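Local coordinates for arginine kinase (Anthopleura japonica, PDB 4RF6), which catalyses the reversible transfer of a phosphoryl group from ATP to L-arginine, giving phosphoarginine and ADP, with two phosphagen kinase units fused in one chain, at residues K401-G406 / E431-L436; A487-G492 / E584-I589. All coordinates share one frame; numbering follows the deposited sequence.

Contact 1: residues K401-G406 / E431-L436; sequences KKTAKG and EECYTL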
# COMPACT_ATOMS: atom_id res chain seq x y z
N LYS A 401 27.70 -11.94 3.49
CA LYS A 401 27.05 -12.85 2.56
C LYS A 401 25.59 -12.46 2.34
O LYS A 401 24.93 -11.99 3.27
CB LYS A 401 27.12 -14.29 3.08
CG LYS A 401 28.52 -14.80 3.35
CD LYS A 401 28.47 -16.22 3.88
CE LYS A 401 29.83 -16.90 3.76
NZ LYS A 401 29.71 -18.39 3.88
N LYS A 402 25.10 -12.65 1.13
CA LYS A 402 23.72 -12.32 0.81
C LYS A 402 23.11 -13.38 -0.10
O LYS A 402 23.82 -13.99 -0.91
CB LYS A 402 23.62 -10.95 0.14
CG LYS A 402 23.91 -9.78 1.06
CD LYS A 402 23.69 -8.46 0.34
CE LYS A 402 23.32 -7.35 1.31
NZ LYS A 402 23.06 -6.07 0.60
N THR A 403 21.81 -13.62 0.06
CA THR A 403 21.09 -14.58 -0.76
C THR A 403 20.88 -14.00 -2.15
O THR A 403 21.06 -12.80 -2.36
CB THR A 403 19.71 -14.93 -0.16
OG1 THR A 403 18.79 -13.85 -0.39
CG2 THR A 403 19.82 -15.19 1.34
N ALA A 404 20.47 -14.84 -3.10
CA ALA A 404 20.18 -14.39 -4.46
C ALA A 404 19.09 -13.32 -4.48
O ALA A 404 19.06 -12.49 -5.39
CB ALA A 404 19.78 -15.57 -5.32
N LYS A 405 18.19 -13.36 -3.50
CA LYS A 405 17.11 -12.37 -3.41
C LYS A 405 17.50 -11.13 -2.61
O LYS A 405 16.67 -10.24 -2.39
CB LYS A 405 15.84 -13.01 -2.84
CG LYS A 405 15.27 -14.11 -3.73
CD LYS A 405 14.08 -14.82 -3.10
CE LYS A 405 13.53 -15.93 -3.99
NZ LYS A 405 14.48 -17.07 -4.14
N GLY A 406 18.76 -11.07 -2.19
CA GLY A 406 19.30 -9.88 -1.54
C GLY A 406 19.18 -9.83 -0.02
O GLY A 406 19.37 -8.78 0.59
N GLU A 431 14.13 -19.03 1.32
CA GLU A 431 14.62 -20.40 1.56
C GLU A 431 16.13 -20.45 1.73
O GLU A 431 16.65 -21.20 2.57
CB GLU A 431 14.21 -21.31 0.40
CG GLU A 431 14.95 -22.66 0.36
CD GLU A 431 14.29 -23.67 -0.56
OE1 GLU A 431 14.85 -24.77 -0.75
OE2 GLU A 431 13.21 -23.35 -1.10
N GLU A 432 16.84 -19.65 0.95
CA GLU A 432 18.31 -19.69 0.94
C GLU A 432 18.91 -19.33 2.30
O GLU A 432 19.98 -19.82 2.67
CB GLU A 432 18.86 -18.77 -0.15
CG GLU A 432 20.37 -18.94 -0.37
CD GLU A 432 20.90 -18.13 -1.54
OE1 GLU A 432 20.07 -17.63 -2.34
OE2 GLU A 432 22.14 -18.01 -1.66
N CYS A 433 18.22 -18.47 3.04
CA CYS A 433 18.65 -18.09 4.38
C CYS A 433 18.94 -19.28 5.29
O CYS A 433 19.89 -19.26 6.07
CB CYS A 433 17.59 -17.21 5.05
SG CYS A 433 17.49 -15.53 4.38
N TYR A 434 18.11 -20.32 5.20
CA TYR A 434 18.26 -21.49 6.06
C TYR A 434 19.53 -22.27 5.72
O TYR A 434 20.02 -23.03 6.55
CB TYR A 434 17.04 -22.41 5.96
CG TYR A 434 15.84 -21.92 6.74
CD1 TYR A 434 15.79 -22.05 8.12
CD2 TYR A 434 14.76 -21.34 6.09
CE1 TYR A 434 14.70 -21.60 8.84
CE2 TYR A 434 13.66 -20.89 6.80
CZ TYR A 434 13.63 -21.03 8.18
OH TYR A 434 12.54 -20.58 8.88
N THR A 435 20.04 -22.08 4.51
CA THR A 435 21.29 -22.74 4.11
C THR A 435 22.48 -21.79 4.22
O THR A 435 23.52 -22.15 4.77
CB THR A 435 21.21 -23.28 2.68
OG1 THR A 435 20.21 -24.29 2.60
CG2 THR A 435 22.55 -23.89 2.28
N LEU A 436 22.33 -20.58 3.69
CA LEU A 436 23.43 -19.62 3.68
C LEU A 436 23.78 -19.17 5.09
O LEU A 436 24.95 -18.98 5.41
CB LEU A 436 23.09 -18.42 2.80
CG LEU A 436 24.18 -17.36 2.64
CD1 LEU A 436 25.49 -18.00 2.25
CD2 LEU A 436 23.78 -16.33 1.59
O HOH W 1 27.45 -20.68 5.04
O HOH W 2 23.37 -16.35 -3.39
O HOH W 3 15.68 -18.71 -1.56
O HOH W 4 17.42 -16.66 -2.60

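Contact 2: residues A487-G492 / E584-I589; sequences ARNVKG and EDQLRI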
# COMPACT_ATOMS: atom_id res chain seq x y z
N ALA A 487 0.46 -23.51 8.27
CA ALA A 487 1.08 -22.39 7.59
C ALA A 487 1.78 -22.94 6.36
O ALA A 487 2.42 -23.99 6.42
CB ALA A 487 2.10 -21.71 8.50
N ARG A 488 1.66 -22.25 5.23
CA ARG A 488 2.35 -22.67 4.02
C ARG A 488 2.87 -21.44 3.29
O ARG A 488 2.30 -20.35 3.41
CB ARG A 488 1.41 -23.47 3.11
CG ARG A 488 0.98 -24.84 3.64
CD ARG A 488 2.15 -25.84 3.62
NE ARG A 488 1.71 -27.18 4.00
CZ ARG A 488 1.76 -27.66 5.24
NH1 ARG A 488 2.23 -26.90 6.24
NH2 ARG A 488 1.34 -28.89 5.50
N ASN A 489 3.96 -21.61 2.54
CA ASN A 489 4.41 -20.54 1.65
C ASN A 489 4.53 -21.06 0.22
O ASN A 489 4.83 -22.24 0.01
CB ASN A 489 5.71 -19.92 2.16
CG ASN A 489 5.50 -19.12 3.45
OD1 ASN A 489 5.19 -17.93 3.41
ND2 ASN A 489 5.62 -19.79 4.59
N VAL A 490 4.26 -20.19 -0.75
CA VAL A 490 4.16 -20.61 -2.15
C VAL A 490 5.53 -20.75 -2.81
O VAL A 490 6.37 -19.85 -2.73
CB VAL A 490 3.25 -19.66 -2.95
CG1 VAL A 490 3.14 -20.11 -4.40
CG2 VAL A 490 1.86 -19.59 -2.33
N LYS A 491 5.76 -21.89 -3.46
CA LYS A 491 7.05 -22.18 -4.07
C LYS A 491 7.37 -21.18 -5.17
O LYS A 491 6.48 -20.75 -5.91
CB LYS A 491 7.08 -23.61 -4.62
CG LYS A 491 8.48 -24.08 -5.02
CD LYS A 491 8.47 -25.49 -5.57
CE LYS A 491 9.88 -25.90 -5.99
NZ LYS A 491 9.93 -27.28 -6.51
N GLY A 492 8.64 -20.78 -5.27
CA GLY A 492 9.06 -19.90 -6.33
C GLY A 492 9.20 -18.45 -5.90
O GLY A 492 9.55 -17.59 -6.70
N GLU A 584 1.08 -13.38 8.16
CA GLU A 584 2.44 -13.63 8.65
C GLU A 584 3.17 -14.57 7.70
O GLU A 584 4.35 -14.38 7.39
CB GLU A 584 2.41 -14.22 10.06
CG GLU A 584 3.79 -14.42 10.69
CD GLU A 584 3.72 -14.92 12.12
OE1 GLU A 584 2.60 -15.12 12.63
OE2 GLU A 584 4.79 -15.12 12.74
N ASP A 585 2.46 -15.61 7.27
CA ASP A 585 2.92 -16.44 6.17
C ASP A 585 2.04 -16.13 4.96
O ASP A 585 1.01 -15.45 5.09
CB ASP A 585 2.82 -17.93 6.52
CG ASP A 585 3.87 -18.36 7.52
OD1 ASP A 585 5.02 -18.58 7.09
OD2 ASP A 585 3.54 -18.47 8.72
N GLN A 586 2.45 -16.60 3.79
CA GLN A 586 1.70 -16.33 2.58
C GLN A 586 0.34 -17.01 2.65
O GLN A 586 -0.67 -16.45 2.21
CB GLN A 586 2.53 -16.75 1.37
CG GLN A 586 3.79 -15.88 1.24
CD GLN A 586 4.92 -16.51 0.45
OE1 GLN A 586 4.72 -17.48 -0.30
NE2 GLN A 586 6.12 -15.96 0.60
N LEU A 587 0.32 -18.19 3.27
CA LEU A 587 -0.91 -18.94 3.48
C LEU A 587 -1.05 -19.41 4.93
O LEU A 587 -0.15 -20.06 5.47
CB LEU A 587 -0.94 -20.17 2.57
CG LEU A 587 -0.99 -19.87 1.07
CD1 LEU A 587 -0.77 -21.12 0.26
CD2 LEU A 587 -2.33 -19.24 0.73
N ARG A 588 -2.17 -19.06 5.55
CA ARG A 588 -2.57 -19.70 6.79
C ARG A 588 -3.91 -20.38 6.53
O ARG A 588 -4.90 -19.72 6.20
CB ARG A 588 -2.70 -18.70 7.93
CG ARG A 588 -2.87 -19.37 9.28
CD ARG A 588 -3.53 -18.46 10.29
NE ARG A 588 -2.61 -18.05 11.35
CZ ARG A 588 -2.99 -17.82 12.61
NH1 ARG A 588 -4.26 -17.97 12.96
NH2 ARG A 588 -2.09 -17.46 13.51
N ILE A 589 -3.92 -21.70 6.65
CA ILE A 589 -5.04 -22.50 6.17
C ILE A 589 -5.67 -23.24 7.35
O ILE A 589 -4.99 -23.99 8.04
CB ILE A 589 -4.57 -23.49 5.09
CG1 ILE A 589 -3.74 -22.73 4.04
CG2 ILE A 589 -5.76 -24.20 4.45
CD1 ILE A 589 -3.09 -23.60 2.97
O HOH W 5 6.91 -16.66 5.04

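Contact 1: residues K401-G406 / E431-L436
Glu432 reaches across to a type I beta turn running from Thr403 to Gly406, joining the loop after helix 392-398 to the segment that carries helix 433-436 in the small, helical N-terminal domain of the second phosphagen kinase unit. One direct hydrogen bond crosses between the segments: the backbone N of Ala404, second residue of the turn, donates to Glu432 OE1 at 2.9 Å and almost straight, at 176°, arriving well above the carboxylate plane. The extended Glu432 chain, with CG anti to the backbone N (chi1 -171°), carries the carboxylate past Thr403, and the two side chains run by each other in opposite directions.

The apolar part has two patches. The Thr403 methyl CG2 touches Cys433 SG at 3.8 Å, while its OG1 is held by Asp430 and Ile407 and accepts only a weak bond from Lys405 N. Leu436 lays its two methyls along the chain: CD1 against Lys401 CD at 3.8 Å, CD2 over the peptide that follows Lys402, 3.4 Å from Lys402 O.

Water fills in the more exposed polar margin. The NZ of Lys405 stays 5.9 Å from Glu432 OE1, too far for a salt bridge, but one water donates to that oxygen and weakly accepts from the lysine. Glu432 OE2 accepts a hydrogen bond from a second water at 2.7 Å. At the far end, another water donates to Leu436 O at 3.0 Å and weakly accepts from Lys401 NZ.

Contact 2: residues A487-G492 / E584-I589
Ala487 lies beside Arg588 in an antiparallel non-hydrogen-bonded pair, its CA-H directed at Leu587 O, while its CB rests 3.6 Å from Asp585 OD2. Arg488 and Leu587 form the following hydrogen-bonded pair: Arg488 N donates to Leu587 O, and Leu587 N returns a more bent bond to Arg488 O (139°). The Arg488 chain bends at chi2 (-71°), bringing NH1 back over Ala487 O at 2.9 Å; Thr636 O also receives NH1, and Glu696 forms a salt bridge with NH2.

At Asn489 side chains take over from the backbone ladder. Its OD1 accepts Gln586 N at 3.1 Å from above the amide plane, and ND2 donates to Asp585 OD1 at 2.8 Å, nearly straight (174°) and on the anti side of the carboxylate. Ser628 and Leu627 add partners to this buried polar group. The Gln586 amide, turned almost perpendicular to that of Asn489, presents OE1 to Val490 N at 2.8 Å. Val490 CG2 then meets Leu587 CD1 at 4.0 Å, on the side covered by helices 501-516 and 598-616. The arrangement belongs to the antiparallel pairing of strands 479-488 and 587-594 in the central sheet of the phosphagen kinase catalytic domain.

Overall arrangement
Both contacts belong to the second of the two kinase repeats, with centres about 18 Å apart, yet they hold different elements. Contact 1 ties a loop to a short helix in the N-terminal domain and is partly buried, with exposed lysines and bridging waters at its margin. Contact 2 is wholly buried among its touching residues and joins neighbouring strands of the C-terminal sheet. The first combines a single carboxylate-to-backbone hydrogen bond with leucine and threonine methyl contacts and water bridges; paired main-chain bonds, extended by amide side chains, dominate the second. The two do not touch, although Leu627 and Ser628 lie between them: Tyr434 OH is hydrogen-bonded to Ser628 O, and Asp585 OD1 to Ser628 OG.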